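Local atomic coordinates of uncharacterized protein Atu2129 (Agrobacterium tumefaciens, PDB entry 3DNH), a protein that is of unknown function but has a CREG-like beta-barrel related to the pyridoxamine 5'-phosphate oxidases, and so may bind a flavin or similar cofactor. Residues 191-194 / 195-198; 207-211 / 212-216; 114-118 / 119-123; 165-169 / 170-174. All blocks are in the same frame, centred on the assembly; numbering follows the deposited sequence.

Interaction 1. Residues 191-194 / 195-198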
ATOM      1  N   THR A 191      26.772   2.285  15.487  1.00 38.54           N
ATOM      2  CA  THR A 191      27.128   1.181  16.359  1.00 39.26           C
ATOM      3  C   THR A 191      27.362   1.655  17.788  1.00 39.11           C
ATOM      4  O   THR A 191      26.870   1.043  18.741  1.00 37.88           O
ATOM      5  CB  THR A 191      28.399   0.453  15.857  1.00 39.24           C
ATOM      6  OG1 THR A 191      28.197   0.056  14.508  1.00 40.65           O
ATOM      7  CG2 THR A 191      28.706  -0.781  16.675  1.00 40.14           C
ATOM      8  N   ARG A 192      28.096   2.738  17.911  1.00 39.23           N
ATOM      9  CA  ARG A 192      28.414   3.335  19.180  1.00 40.56           C
ATOM     10  C   ARG A 192      27.167   3.686  19.935  1.00 40.07           C
ATOM     11  O   ARG A 192      27.003   3.303  21.045  1.00 40.14           O
ATOM     12  CB  ARG A 192      29.218   4.603  18.977  1.00 41.29           C
ATOM     13  CG  ARG A 192      30.352   4.777  19.926  1.00 44.05           C
ATOM     14  CD  ARG A 192      30.534   6.150  20.475  1.00 46.79           C
ATOM     15  NE  ARG A 192      29.987   7.213  19.684  1.00 51.37           N
ATOM     16  CZ  ARG A 192      29.236   8.175  20.164  1.00 47.62           C
ATOM     17  NH1 ARG A 192      28.965   8.226  21.421  1.00 49.34           N
ATOM     18  NH2 ARG A 192      28.768   9.080  19.370  1.00 47.10           N
ATOM     19  N   LEU A 193      26.316   4.454  19.295  1.00 38.98           N
ATOM     20  CA  LEU A 193      25.064   4.929  19.852  1.00 38.93           C
ATOM     21  C   LEU A 193      24.066   3.830  20.142  1.00 39.02           C
ATOM     22  O   LEU A 193      23.387   3.897  21.170  1.00 38.62           O
ATOM     23  CB  LEU A 193      24.410   5.993  18.943  1.00 39.93           C
ATOM     24  CG  LEU A 193      25.243   7.289  18.907  1.00 40.44           C
ATOM     25  CD1 LEU A 193      24.718   8.271  17.862  1.00 43.47           C
ATOM     26  CD2 LEU A 193      25.265   7.878  20.330  1.00 44.54           C
ATOM     27  N   ASN A 194      23.978   2.834  19.255  1.00 37.70           N
ATOM     28  CA  ASN A 194      23.105   1.673  19.470  1.00 36.83           C
ATOM     29  C   ASN A 194      23.536   0.869  20.667  1.00 37.14           C
ATOM     30  O   ASN A 194      22.732   0.118  21.222  1.00 38.40           O
ATOM     31  CB  ASN A 194      22.996   0.741  18.217  1.00 36.57           C
ATOM     32  CG  ASN A 194      22.128   1.325  17.113  1.00 36.66           C
ATOM     33  OD1 ASN A 194      21.181   2.047  17.393  1.00 38.01           O
ATOM     34  ND2 ASN A 194      22.473   1.049  15.830  1.00 36.35           N
ATOM     35  N   ALA A 195      24.794   0.988  21.078  1.00 37.30           N
ATOM     36  CA  ALA A 195      25.295   0.278  22.265  1.00 36.33           C
ATOM     37  C   ALA A 195      24.952   1.000  23.574  1.00 35.42           C
ATOM     38  O   ALA A 195      25.160   0.460  24.684  1.00 34.15           O
ATOM     39  CB  ALA A 195      26.842   0.047  22.143  1.00 37.39           C
ATOM     40  N   ILE A 196      24.424   2.221  23.468  1.00 34.06           N
ATOM     41  CA  ILE A 196      24.004   2.933  24.680  1.00 34.61           C
ATOM     42  C   ILE A 196      22.550   2.492  24.853  1.00 33.90           C
ATOM     43  O   ILE A 196      21.697   2.859  24.066  1.00 33.32           O
ATOM     44  CB  ILE A 196      24.170   4.497  24.586  1.00 34.05           C
ATOM     45  CG1 ILE A 196      25.637   4.858  24.270  1.00 35.03           C
ATOM     46  CG2 ILE A 196      23.707   5.200  25.909  1.00 33.21           C
ATOM     47  CD1 ILE A 196      25.914   6.407  24.035  1.00 33.84           C
ATOM     48  N   LYS A 197      22.305   1.641  25.838  1.00 35.20           N
ATOM     49  CA  LYS A 197      20.966   1.116  26.068  1.00 35.60           C
ATOM     50  C   LYS A 197      19.948   2.271  26.178  1.00 36.08           C
ATOM     51  O   LYS A 197      20.156   3.233  26.946  1.00 35.81           O
ATOM     52  CB  LYS A 197      20.951   0.219  27.293  1.00 35.34           C
ATOM     53  CG  LYS A 197      19.598  -0.421  27.602  1.00 36.94           C
ATOM     54  CD  LYS A 197      19.778  -1.545  28.541  1.00 34.56           C
ATOM     55  CE  LYS A 197      18.499  -2.184  28.927  1.00 34.63           C
ATOM     56  NZ  LYS A 197      18.822  -3.286  29.849  1.00 30.40           N
ATOM     57  N   GLY A 198      18.898   2.205  25.361  1.00 36.12           N
ATOM     58  CA  GLY A 198      17.793   3.150  25.455  1.00 35.91           C
ATOM     59  C   GLY A 198      18.016   4.386  24.621  1.00 36.65           C
ATOM     60  O   GLY A 198      17.065   5.167  24.418  1.00 36.86           O
TER
HETATM   61  O   HOH W   1      20.327   2.343  21.764  1.00 27.86           O
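The backbone N-H of Ala195 is shared by two carbonyls, a frayed ending to helix 180-194. Ala195 N lies 3.2 Å from Arg192 O and makes a weaker bond to Thr191 O, so the helical pattern is giving way to i to i+3 bonds of the 3-10 kind. The next such bond is sounder: Ile196 N reaches Leu193 O at 3.0 Å with an angle of 154° at the hydrogen. The helix ends at Asn194, and the chain from Ala195 on runs toward helix 199-206.

Over this turn Leu193 and Ile196 lie side by side and point the same way, touching through their outer methyls, CD2 of Leu193 to CD1 of Ile196 at 4.0 Å. Leu193 is the buried partner, packed also on Phe247 and Leu251 of helix 244-254. The guanidinium of Arg192 has CG of Leu193 toward the rim of one face, while its NH2 is salt-bridged to Glu189. The amide of Asn194 is engaged elsewhere, OD1 accepting from the N-H of Ile216; its backbone O takes Lys215 NZ. Water 1 spans the exit: it can donate to Ile196 O at 2.7 Å and, weakly, to Asn194 O at 3.3 Å, with more acceptors around it than it has protons.

Interaction 2. Residues 207-211 / 212-216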
ATOM      1  N   ALA A 207      11.979  12.212  17.738  1.00 41.99           N
ATOM      2  CA  ALA A 207      11.506  12.227  16.366  1.00 42.75           C
ATOM      3  C   ALA A 207       9.968  12.214  16.232  1.00 42.85           C
ATOM      4  O   ALA A 207       9.443  12.397  15.121  1.00 44.20           O
ATOM      5  CB  ALA A 207      12.110  11.052  15.641  1.00 41.31           C
ATOM      6  N   GLY A 208       9.273  11.971  17.346  1.00 42.19           N
ATOM      7  CA  GLY A 208       7.819  11.908  17.417  1.00 42.09           C
ATOM      8  C   GLY A 208       7.262  10.493  17.497  1.00 42.11           C
ATOM      9  O   GLY A 208       6.065  10.310  17.391  1.00 41.96           O
ATOM     10  N   ALA A 209       8.123   9.491  17.656  1.00 42.14           N
ATOM     11  CA  ALA A 209       7.687   8.084  17.669  1.00 43.13           C
ATOM     12  C   ALA A 209       7.389   7.522  19.078  1.00 44.04           C
ATOM     13  O   ALA A 209       7.557   8.205  20.084  1.00 43.67           O
ATOM     14  CB  ALA A 209       8.709   7.199  16.966  1.00 43.20           C
ATOM     15  N   LYS A 210       6.921   6.276  19.128  1.00 45.85           N
ATOM     16  CA  LYS A 210       6.611   5.623  20.401  1.00 47.85           C
ATOM     17  C   LYS A 210       7.775   4.770  20.882  1.00 48.78           C
ATOM     18  O   LYS A 210       8.423   4.097  20.090  1.00 48.17           O
ATOM     19  CB  LYS A 210       5.355   4.753  20.281  1.00 48.57           C
ATOM     20  CG  LYS A 210       4.046   5.399  20.785  1.00 50.53           C
ATOM     21  CD  LYS A 210       3.167   5.968  19.671  1.00 55.23           C
ATOM     22  CE  LYS A 210       2.432   4.874  18.852  1.00 57.03           C
ATOM     23  NZ  LYS A 210       3.341   4.128  17.885  1.00 54.74           N
ATOM     24  N   THR A 211       8.011   4.782  22.195  1.00 50.43           N
ATOM     25  CA  THR A 211       9.056   3.956  22.816  1.00 51.48           C
ATOM     26  C   THR A 211       8.986   2.493  22.338  1.00 51.51           C
ATOM     27  O   THR A 211       7.947   2.013  21.841  1.00 51.65           O
ATOM     28  CB  THR A 211       9.053   4.071  24.367  1.00 52.21           C
ATOM     29  OG1 THR A 211      10.234   3.448  24.907  1.00 53.28           O
ATOM     30  CG2 THR A 211       7.779   3.457  24.972  1.00 52.02           C
ATOM     31  N   GLY A 212      10.114   1.804  22.442  1.00 50.99           N
ATOM     32  CA  GLY A 212      10.214   0.483  21.845  1.00 50.54           C
ATOM     33  C   GLY A 212      11.651   0.052  21.738  1.00 49.29           C
ATOM     34  O   GLY A 212      12.540   0.682  22.320  1.00 48.86           O
ATOM     35  N   ARG A 213      11.875  -1.038  21.012  1.00 48.70           N
ATOM     36  CA  ARG A 213      13.238  -1.513  20.820  1.00 48.23           C
ATOM     37  C   ARG A 213      13.702  -0.939  19.496  1.00 45.98           C
ATOM     38  O   ARG A 213      13.535  -1.544  18.427  1.00 47.07           O
ATOM     39  CB  ARG A 213      13.363  -3.044  20.925  1.00 48.33           C
ATOM     40  CG  ARG A 213      12.835  -3.681  22.283  1.00 52.97           C
ATOM     41  CD  ARG A 213      12.966  -2.774  23.560  1.00 61.21           C
ATOM     42  NE  ARG A 213      14.340  -2.554  24.074  1.00 66.10           N
ATOM     43  CZ  ARG A 213      14.930  -1.364  24.266  1.00 69.04           C
ATOM     44  NH1 ARG A 213      14.296  -0.228  23.977  1.00 70.03           N
ATOM     45  NH2 ARG A 213      16.176  -1.301  24.765  1.00 70.00           N
ATOM     46  N   TRP A 214      14.224   0.282  19.591  1.00 43.67           N
ATOM     47  CA  TRP A 214      14.737   1.054  18.442  1.00 41.76           C
ATOM     48  C   TRP A 214      16.222   0.843  18.168  1.00 40.77           C
ATOM     49  O   TRP A 214      17.003   0.591  19.094  1.00 40.44           O
ATOM     50  CB  TRP A 214      14.496   2.539  18.706  1.00 41.37           C
ATOM     51  CG  TRP A 214      13.054   2.879  18.633  1.00 39.46           C
ATOM     52  CD1 TRP A 214      12.166   2.896  19.661  1.00 38.11           C
ATOM     53  CD2 TRP A 214      12.307   3.175  17.445  1.00 39.28           C
ATOM     54  NE1 TRP A 214      10.922   3.247  19.201  1.00 37.62           N
ATOM     55  CE2 TRP A 214      10.969   3.404  17.843  1.00 40.47           C
ATOM     56  CE3 TRP A 214      12.642   3.304  16.094  1.00 36.46           C
ATOM     57  CZ2 TRP A 214       9.957   3.744  16.923  1.00 39.98           C
ATOM     58  CZ3 TRP A 214      11.651   3.654  15.189  1.00 38.84           C
ATOM     59  CH2 TRP A 214      10.322   3.876  15.609  1.00 39.28           C
ATOM     60  N   LYS A 215      16.610   0.960  16.903  1.00 40.58           N
ATOM     61  CA  LYS A 215      18.014   1.027  16.496  1.00 40.25           C
ATOM     62  C   LYS A 215      18.190   2.141  15.477  1.00 39.48           C
ATOM     63  O   LYS A 215      17.294   2.373  14.668  1.00 39.04           O
ATOM     64  CB  LYS A 215      18.473  -0.300  15.878  1.00 40.47           C
ATOM     65  CG  LYS A 215      18.616  -1.497  16.900  1.00 43.77           C
ATOM     66  CD  LYS A 215      19.792  -1.277  17.898  1.00 48.68           C
ATOM     67  CE  LYS A 215      19.818  -2.300  19.060  1.00 45.97           C
ATOM     68  NZ  LYS A 215      20.818  -2.006  20.165  1.00 44.84           N
ATOM     69  N   ILE A 216      19.330   2.839  15.539  1.00 38.84           N
ATOM     70  CA  ILE A 216      19.764   3.734  14.471  1.00 38.25           C
ATOM     71  C   ILE A 216      20.149   2.901  13.301  1.00 39.46           C
ATOM     72  O   ILE A 216      20.943   1.959  13.452  1.00 39.34           O
ATOM     73  CB  ILE A 216      20.961   4.545  14.872  1.00 38.32           C
ATOM     74  CG1 ILE A 216      20.574   5.454  16.042  1.00 41.05           C
ATOM     75  CG2 ILE A 216      21.532   5.362  13.653  1.00 36.16           C
ATOM     76  CD1 ILE A 216      21.718   6.151  16.666  1.00 42.99           C
TER
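Trp214 turns the edge of its indole toward the 207-211 segment, with Lys210 O sitting almost in the ring plane. NE1 of Trp214 gives its hydrogen to Lys210 O at 2.8 Å, with an angle of 152° at the hydrogen, and the donor is tilted only 22° from the carbonyl plane. Farther along the same ring, the methyl of Ala209 meets the six-membered part obliquely, CB 3.7 Å from CZ2 of Trp214. With CG beside the backbone N of Trp214 (chi1 -70°), the indole folds back across the turn, and one side chain thus collects both a carbonyl and a methyl. The bond helps to fix the rotation of the ring and satisfies the N-H of a buried residue.

At the bend between them, Arg213 curls back on the chain: its NH1 lies 2.6 Å from Gly212 O, approaching from above the carbonyl plane. Gly208, upstream, completes a Schellman motif that ends helix 199-206.

Thr211 OG1 is hydrogen-bonded to Ser201 OG, tying the loop to the helix it has just left. Trp214 fills the angle between that helix and the three-stranded sheet, touching Ala200, Ser201 and Ala204 on the helix, Ala233 on strand 232-236 and Leu226 on strand 223-227.

Interaction 3. Residues 114-118 / 119-123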
ATOM      1  N   ASP A 114      16.911   0.374 -11.355  1.00 37.97           N
ATOM      2  CA  ASP A 114      18.273   0.048 -11.685  1.00 37.66           C
ATOM      3  C   ASP A 114      18.707  -1.123 -10.811  1.00 39.07           C
ATOM      4  O   ASP A 114      18.685  -1.052  -9.579  1.00 37.57           O
ATOM      5  CB  ASP A 114      19.196   1.237 -11.389  1.00 37.47           C
ATOM      6  CG  ASP A 114      19.090   2.355 -12.408  1.00 38.12           C
ATOM      7  OD1 ASP A 114      18.858   2.075 -13.600  1.00 34.00           O
ATOM      8  OD2 ASP A 114      19.261   3.541 -12.031  1.00 37.81           O
ATOM      9  N   ARG A 115      19.177  -2.176 -11.443  1.00 39.45           N
ATOM     10  CA  ARG A 115      19.723  -3.289 -10.702  1.00 40.59           C
ATOM     11  C   ARG A 115      21.014  -2.906  -9.949  1.00 40.91           C
ATOM     12  O   ARG A 115      21.952  -2.335 -10.523  1.00 40.36           O
ATOM     13  CB  ARG A 115      19.940  -4.439 -11.672  1.00 42.56           C
ATOM     14  CG  ARG A 115      19.929  -5.759 -11.000  1.00 46.63           C
ATOM     15  CD  ARG A 115      18.556  -6.403 -10.946  1.00 48.90           C
ATOM     16  NE  ARG A 115      18.870  -7.812 -10.825  1.00 53.60           N
ATOM     17  CZ  ARG A 115      18.965  -8.649 -11.849  1.00 53.42           C
ATOM     18  NH1 ARG A 115      18.679  -8.245 -13.075  1.00 55.23           N
ATOM     19  NH2 ARG A 115      19.319  -9.903 -11.637  1.00 54.54           N
ATOM     20  N   ILE A 116      21.029  -3.163  -8.643  1.00 40.30           N
ATOM     21  CA  ILE A 116      22.216  -2.947  -7.844  1.00 40.96           C
ATOM     22  C   ILE A 116      23.286  -3.995  -8.234  1.00 41.58           C
ATOM     23  O   ILE A 116      23.001  -5.195  -8.213  1.00 42.47           O
ATOM     24  CB  ILE A 116      21.873  -2.989  -6.341  1.00 40.38           C
ATOM     25  CG1 ILE A 116      21.019  -1.752  -5.960  1.00 41.25           C
ATOM     26  CG2 ILE A 116      23.140  -3.053  -5.478  1.00 39.00           C
ATOM     27  CD1 ILE A 116      20.598  -1.693  -4.512  1.00 40.00           C
ATOM     28  N   GLY A 117      24.478  -3.532  -8.630  1.00 41.83           N
ATOM     29  CA  GLY A 117      25.613  -4.405  -9.008  1.00 41.15           C
ATOM     30  C   GLY A 117      26.125  -5.327  -7.894  1.00 41.00           C
ATOM     31  O   GLY A 117      25.982  -5.003  -6.719  1.00 40.08           O
ATOM     32  N   PRO A 118      26.704  -6.494  -8.271  1.00 41.33           N
ATOM     33  CA  PRO A 118      27.211  -7.566  -7.393  1.00 41.12           C
ATOM     34  C   PRO A 118      27.987  -7.076  -6.153  1.00 41.75           C
ATOM     35  O   PRO A 118      27.731  -7.556  -5.034  1.00 40.88           O
ATOM     36  CB  PRO A 118      28.154  -8.360  -8.309  1.00 41.97           C
ATOM     37  CG  PRO A 118      27.703  -8.086  -9.701  1.00 41.54           C
ATOM     38  CD  PRO A 118      26.848  -6.839  -9.703  1.00 41.00           C
ATOM     39  N   ASP A 119      28.915  -6.133  -6.346  1.00 41.48           N
ATOM     40  CA  ASP A 119      29.776  -5.664  -5.240  1.00 42.14           C
ATOM     41  C   ASP A 119      29.029  -5.039  -4.066  1.00 41.56           C
ATOM     42  O   ASP A 119      29.484  -5.102  -2.927  1.00 40.67           O
ATOM     43  CB  ASP A 119      30.883  -4.705  -5.725  1.00 42.62           C
ATOM     44  CG  ASP A 119      31.868  -5.361  -6.705  1.00 44.68           C
ATOM     45  OD1 ASP A 119      32.737  -4.625  -7.211  1.00 47.01           O
ATOM     46  OD2 ASP A 119      31.787  -6.581  -6.985  1.00 46.41           O
ATOM     47  N   GLU A 120      27.877  -4.440  -4.367  1.00 42.25           N
ATOM     48  CA  GLU A 120      27.069  -3.734  -3.397  1.00 42.48           C
ATOM     49  C   GLU A 120      25.974  -4.597  -2.775  1.00 41.49           C
ATOM     50  O   GLU A 120      25.292  -4.144  -1.861  1.00 40.69           O
ATOM     51  CB  GLU A 120      26.414  -2.530  -4.071  1.00 43.11           C
ATOM     52  CG  GLU A 120      27.388  -1.654  -4.882  1.00 45.99           C
ATOM     53  CD  GLU A 120      26.661  -0.493  -5.511  1.00 51.55           C
ATOM     54  OE1 GLU A 120      26.270   0.417  -4.749  1.00 53.87           O
ATOM     55  OE2 GLU A 120      26.416  -0.506  -6.741  1.00 51.97           O
ATOM     56  N   VAL A 121      25.775  -5.831  -3.230  1.00 40.47           N
ATOM     57  CA  VAL A 121      24.686  -6.566  -2.568  1.00 39.77           C
ATOM     58  C   VAL A 121      24.905  -6.857  -1.066  1.00 38.62           C
ATOM     59  O   VAL A 121      23.977  -6.656  -0.296  1.00 37.65           O
ATOM     60  CB  VAL A 121      23.958  -7.681  -3.381  1.00 39.16           C
ATOM     61  CG1 VAL A 121      23.923  -7.333  -4.860  1.00 39.45           C
ATOM     62  CG2 VAL A 121      24.505  -8.995  -3.144  1.00 41.43           C
ATOM     63  N   PRO A 122      26.114  -7.313  -0.658  1.00 38.16           N
ATOM     64  CA  PRO A 122      26.338  -7.470   0.791  1.00 37.43           C
ATOM     65  C   PRO A 122      25.923  -6.247   1.681  1.00 37.74           C
ATOM     66  O   PRO A 122      25.263  -6.425   2.715  1.00 36.09           O
ATOM     67  CB  PRO A 122      27.830  -7.758   0.877  1.00 37.07           C
ATOM     68  CG  PRO A 122      28.138  -8.477  -0.440  1.00 38.18           C
ATOM     69  CD  PRO A 122      27.282  -7.774  -1.452  1.00 37.57           C
ATOM     70  N   LEU A 123      26.300  -5.046   1.263  1.00 37.13           N
ATOM     71  CA  LEU A 123      25.898  -3.833   1.979  1.00 38.71           C
ATOM     72  C   LEU A 123      24.387  -3.639   1.974  1.00 37.67           C
ATOM     73  O   LEU A 123      23.802  -3.333   3.012  1.00 37.67           O
ATOM     74  CB  LEU A 123      26.589  -2.619   1.367  1.00 38.61           C
ATOM     75  CG  LEU A 123      26.410  -1.269   2.033  1.00 39.30           C
ATOM     76  CD1 LEU A 123      26.851  -1.262   3.522  1.00 35.77           C
ATOM     77  CD2 LEU A 123      27.232  -0.339   1.150  1.00 41.31           C
TER
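Ile116 has CG1 beside its backbone N (chi1 -69°), which leaves the methyl CG2 anti to that N and turned to Glu120. There CG2 of Ile116 meets CB of Glu120 at 3.6 Å, the two side chains crossing at about a right angle. The Glu120 chain is extended beyond CG, so CB does the packing while the carboxylate goes on to Arg148, to which OE1 is salt-bridged. CG1 of Val121 comes up to the same isoleucine methyl more loosely, 4.4 Å from CG2 of Ile116, and also lies close to Gly117 O.

The backbone turns between these side chains. Gly117 O receives the N-H of Glu120 at 3.1 Å, and Pro118 O that of Val121 at 3.2 Å, the latter the straighter of the two at 161°. These two successive i to i+3 bonds wind the chain from the end of strand 106-115, a strand of the six-stranded barrel, into helix 121-131. Two prolines shape the passage. Pro118 stands at the bend with no N-H to give; Pro122, four residues on, likewise cannot donate to Pro118 O, and instead its ring carbon CD lies 3.6 Å from that oxygen.

Ile116 is the buried residue of the set. Its side chain rests on Leu146 and Arg148 of strand 144-157, and its backbone is hydrogen-bonded to Leu146. Val121 packs on Leu146 as well, so that the opening of the helix lies against the same neighbouring strand.

Interaction 4. Residues 165-169 / 170-174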
ATOM      1  N   SER A 165       2.374  19.399  -4.693  1.00 60.56           N
ATOM      2  CA  SER A 165       3.018  20.699  -4.910  1.00 60.69           C
ATOM      3  C   SER A 165       3.891  20.687  -6.174  1.00 60.30           C
ATOM      4  O   SER A 165       3.536  20.022  -7.163  1.00 60.50           O
ATOM      5  CB  SER A 165       3.833  21.108  -3.676  1.00 60.82           C
ATOM      6  N   ASN A 166       5.016  21.413  -6.158  1.00 59.18           N
ATOM      7  CA  ASN A 166       5.968  21.294  -7.262  1.00 57.87           C
ATOM      8  C   ASN A 166       7.407  20.927  -6.863  1.00 56.64           C
ATOM      9  O   ASN A 166       8.338  21.741  -6.976  1.00 56.74           O
ATOM     10  CB  ASN A 166       5.896  22.497  -8.197  1.00 58.18           C
ATOM     11  CG  ASN A 166       5.816  22.079  -9.662  1.00 59.61           C
ATOM     12  OD1 ASN A 166       6.051  20.899  -9.995  1.00 61.55           O
ATOM     13  ND2 ASN A 166       5.482  23.031 -10.546  1.00 58.37           N
ATOM     14  N   ILE A 167       7.550  19.673  -6.423  1.00 54.60           N
ATOM     15  CA  ILE A 167       8.796  19.066  -5.934  1.00 52.78           C
ATOM     16  C   ILE A 167       9.551  18.294  -7.017  1.00 51.56           C
ATOM     17  O   ILE A 167       8.955  17.613  -7.849  1.00 51.45           O
ATOM     18  CB  ILE A 167       8.501  18.038  -4.805  1.00 52.71           C
ATOM     19  CG1 ILE A 167       7.680  18.655  -3.687  1.00 52.48           C
ATOM     20  CG2 ILE A 167       9.805  17.397  -4.258  1.00 52.17           C
ATOM     21  CD1 ILE A 167       7.230  17.609  -2.681  1.00 53.76           C
ATOM     22  N   THR A 168      10.873  18.376  -6.942  1.00 49.82           N
ATOM     23  CA  THR A 168      11.797  17.728  -7.856  1.00 47.99           C
ATOM     24  C   THR A 168      12.525  16.545  -7.183  1.00 46.53           C
ATOM     25  O   THR A 168      12.666  16.536  -5.957  1.00 45.87           O
ATOM     26  CB  THR A 168      12.859  18.763  -8.273  1.00 48.47           C
ATOM     27  OG1 THR A 168      13.784  18.178  -9.196  1.00 50.18           O
ATOM     28  CG2 THR A 168      13.631  19.247  -7.063  1.00 47.03           C
ATOM     29  N   PRO A 169      13.009  15.563  -7.982  1.00 44.87           N
ATOM     30  CA  PRO A 169      13.875  14.507  -7.469  1.00 43.50           C
ATOM     31  C   PRO A 169      15.028  15.006  -6.583  1.00 42.73           C
ATOM     32  O   PRO A 169      15.294  14.408  -5.539  1.00 41.20           O
ATOM     33  CB  PRO A 169      14.393  13.850  -8.748  1.00 43.49           C
ATOM     34  CG  PRO A 169      13.223  13.946  -9.665  1.00 43.85           C
ATOM     35  CD  PRO A 169      12.723  15.356  -9.420  1.00 44.61           C
ATOM     36  N   ALA A 170      15.683  16.099  -6.988  1.00 41.20           N
ATOM     37  CA  ALA A 170      16.766  16.721  -6.219  1.00 40.36           C
ATOM     38  C   ALA A 170      16.327  17.161  -4.833  1.00 40.15           C
ATOM     39  O   ALA A 170      17.119  17.108  -3.892  1.00 39.71           O
ATOM     40  CB  ALA A 170      17.351  17.944  -6.987  1.00 39.95           C
ATOM     41  N   ASP A 171      15.073  17.616  -4.721  1.00 40.01           N
ATOM     42  CA  ASP A 171      14.520  18.076  -3.440  1.00 40.40           C
ATOM     43  C   ASP A 171      14.469  16.944  -2.423  1.00 39.36           C
ATOM     44  O   ASP A 171      14.541  17.166  -1.227  1.00 38.74           O
ATOM     45  CB  ASP A 171      13.093  18.600  -3.604  1.00 40.55           C
ATOM     46  CG  ASP A 171      13.030  20.025  -4.119  1.00 44.16           C
ATOM     47  OD1 ASP A 171      14.031  20.780  -4.045  1.00 46.62           O
ATOM     48  OD2 ASP A 171      11.948  20.384  -4.624  1.00 46.46           O
ATOM     49  N   LEU A 172      14.305  15.721  -2.907  1.00 39.88           N
ATOM     50  CA  LEU A 172      14.192  14.605  -1.997  1.00 40.30           C
ATOM     51  C   LEU A 172      15.534  14.065  -1.549  1.00 41.43           C
ATOM     52  O   LEU A 172      15.615  13.434  -0.483  1.00 43.10           O
ATOM     53  CB  LEU A 172      13.368  13.469  -2.602  1.00 39.86           C
ATOM     54  CG  LEU A 172      11.948  13.779  -3.022  1.00 41.26           C
ATOM     55  CD1 LEU A 172      11.284  12.427  -3.266  1.00 38.50           C
ATOM     56  CD2 LEU A 172      11.222  14.551  -1.945  1.00 41.75           C
ATOM     57  N   ARG A 173      16.572  14.249  -2.358  1.00 41.64           N
ATOM     58  CA  ARG A 173      17.880  13.664  -2.042  1.00 42.86           C
ATOM     59  C   ARG A 173      18.593  14.329  -0.903  1.00 41.94           C
ATOM     60  O   ARG A 173      18.474  15.538  -0.727  1.00 42.66           O
ATOM     61  CB  ARG A 173      18.813  13.702  -3.242  1.00 44.35           C
ATOM     62  CG  ARG A 173      18.848  12.375  -4.004  1.00 48.08           C
ATOM     63  CD  ARG A 173      20.000  12.401  -5.024  1.00 55.26           C
ATOM     64  NE  ARG A 173      20.208  13.741  -5.586  1.00 59.23           N
ATOM     65  CZ  ARG A 173      19.563  14.243  -6.641  1.00 60.97           C
ATOM     66  NH1 ARG A 173      18.646  13.523  -7.299  1.00 59.89           N
ATOM     67  NH2 ARG A 173      19.843  15.482  -7.043  1.00 61.23           N
ATOM     68  N   THR A 174      19.371  13.551  -0.145  1.00 39.89           N
ATOM     69  CA  THR A 174      20.274  14.163   0.830  1.00 37.54           C
ATOM     70  C   THR A 174      21.664  14.397   0.271  1.00 36.45           C
ATOM     71  O   THR A 174      22.331  13.466  -0.142  1.00 35.85           O
ATOM     72  CB  THR A 174      20.388  13.294   2.097  1.00 37.27           C
ATOM     73  OG1 THR A 174      19.074  13.077   2.605  1.00 36.73           O
ATOM     74  CG2 THR A 174      21.255  13.987   3.137  1.00 37.43           C
TER
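Ile167 sets its CG2 methyl against Asp171 CB at 3.6 Å, and the same methyl is 3.9 Å from CD2 of Leu172. Its side chain also rests on Val154 and Ile156 of strand 144-157 and on Ala28 of helix 28-38.

Thr168 comes next and makes the defining polar contact. Its backbone N-H points at Asp171 OD2, 3.2 Å away and nearly straight at 172°, meeting the carboxylate from above its plane. As modelled, with chi1 -179°, the threonine methyl faces that carboxylate, but its approach is too short and leaves the rotamer doubtful. Thr168 O in turn accepts weakly from Asp171 N.

Pro169 carries on with its carbonyl. Its O takes the N-H of Leu172 at 3.1 Å and, weakly, that of Arg173, whose bent side chain brings one face of the guanidinium over the same oxygen. Leu172, the buried member, packs on Val154 and Ala32.

An aspartate carboxylate taking the N-H of the threonine three places before it is consistent with one half of a capping box, heading the short, weakly bonded helix 169-172; whether Thr168 OG1 returns the bond hangs on the doubtful rotamer, and as built it does not.

From the N terminus the four contacts come in series, 3, 4, 1, 2; each bridges adjoining pieces of chain, and none nests within or crosses another. Interaction 3 turns the chain from barrel strand 106-115 into helix 121-131. Interaction 4 starts helix 169-172 beyond strand 144-157, the strand on which both of these contacts pack. Interaction 1 ends helix 180-194, and interaction 2 links helix 199-206 to strand 215-220 of the smaller sheet. Interactions 1 and 2 alone touch, through Asn194 and Leu193 against strand 215-220, joining helix 180-194 to that sheet. The other pairs have centres about 25 to 32 Å apart.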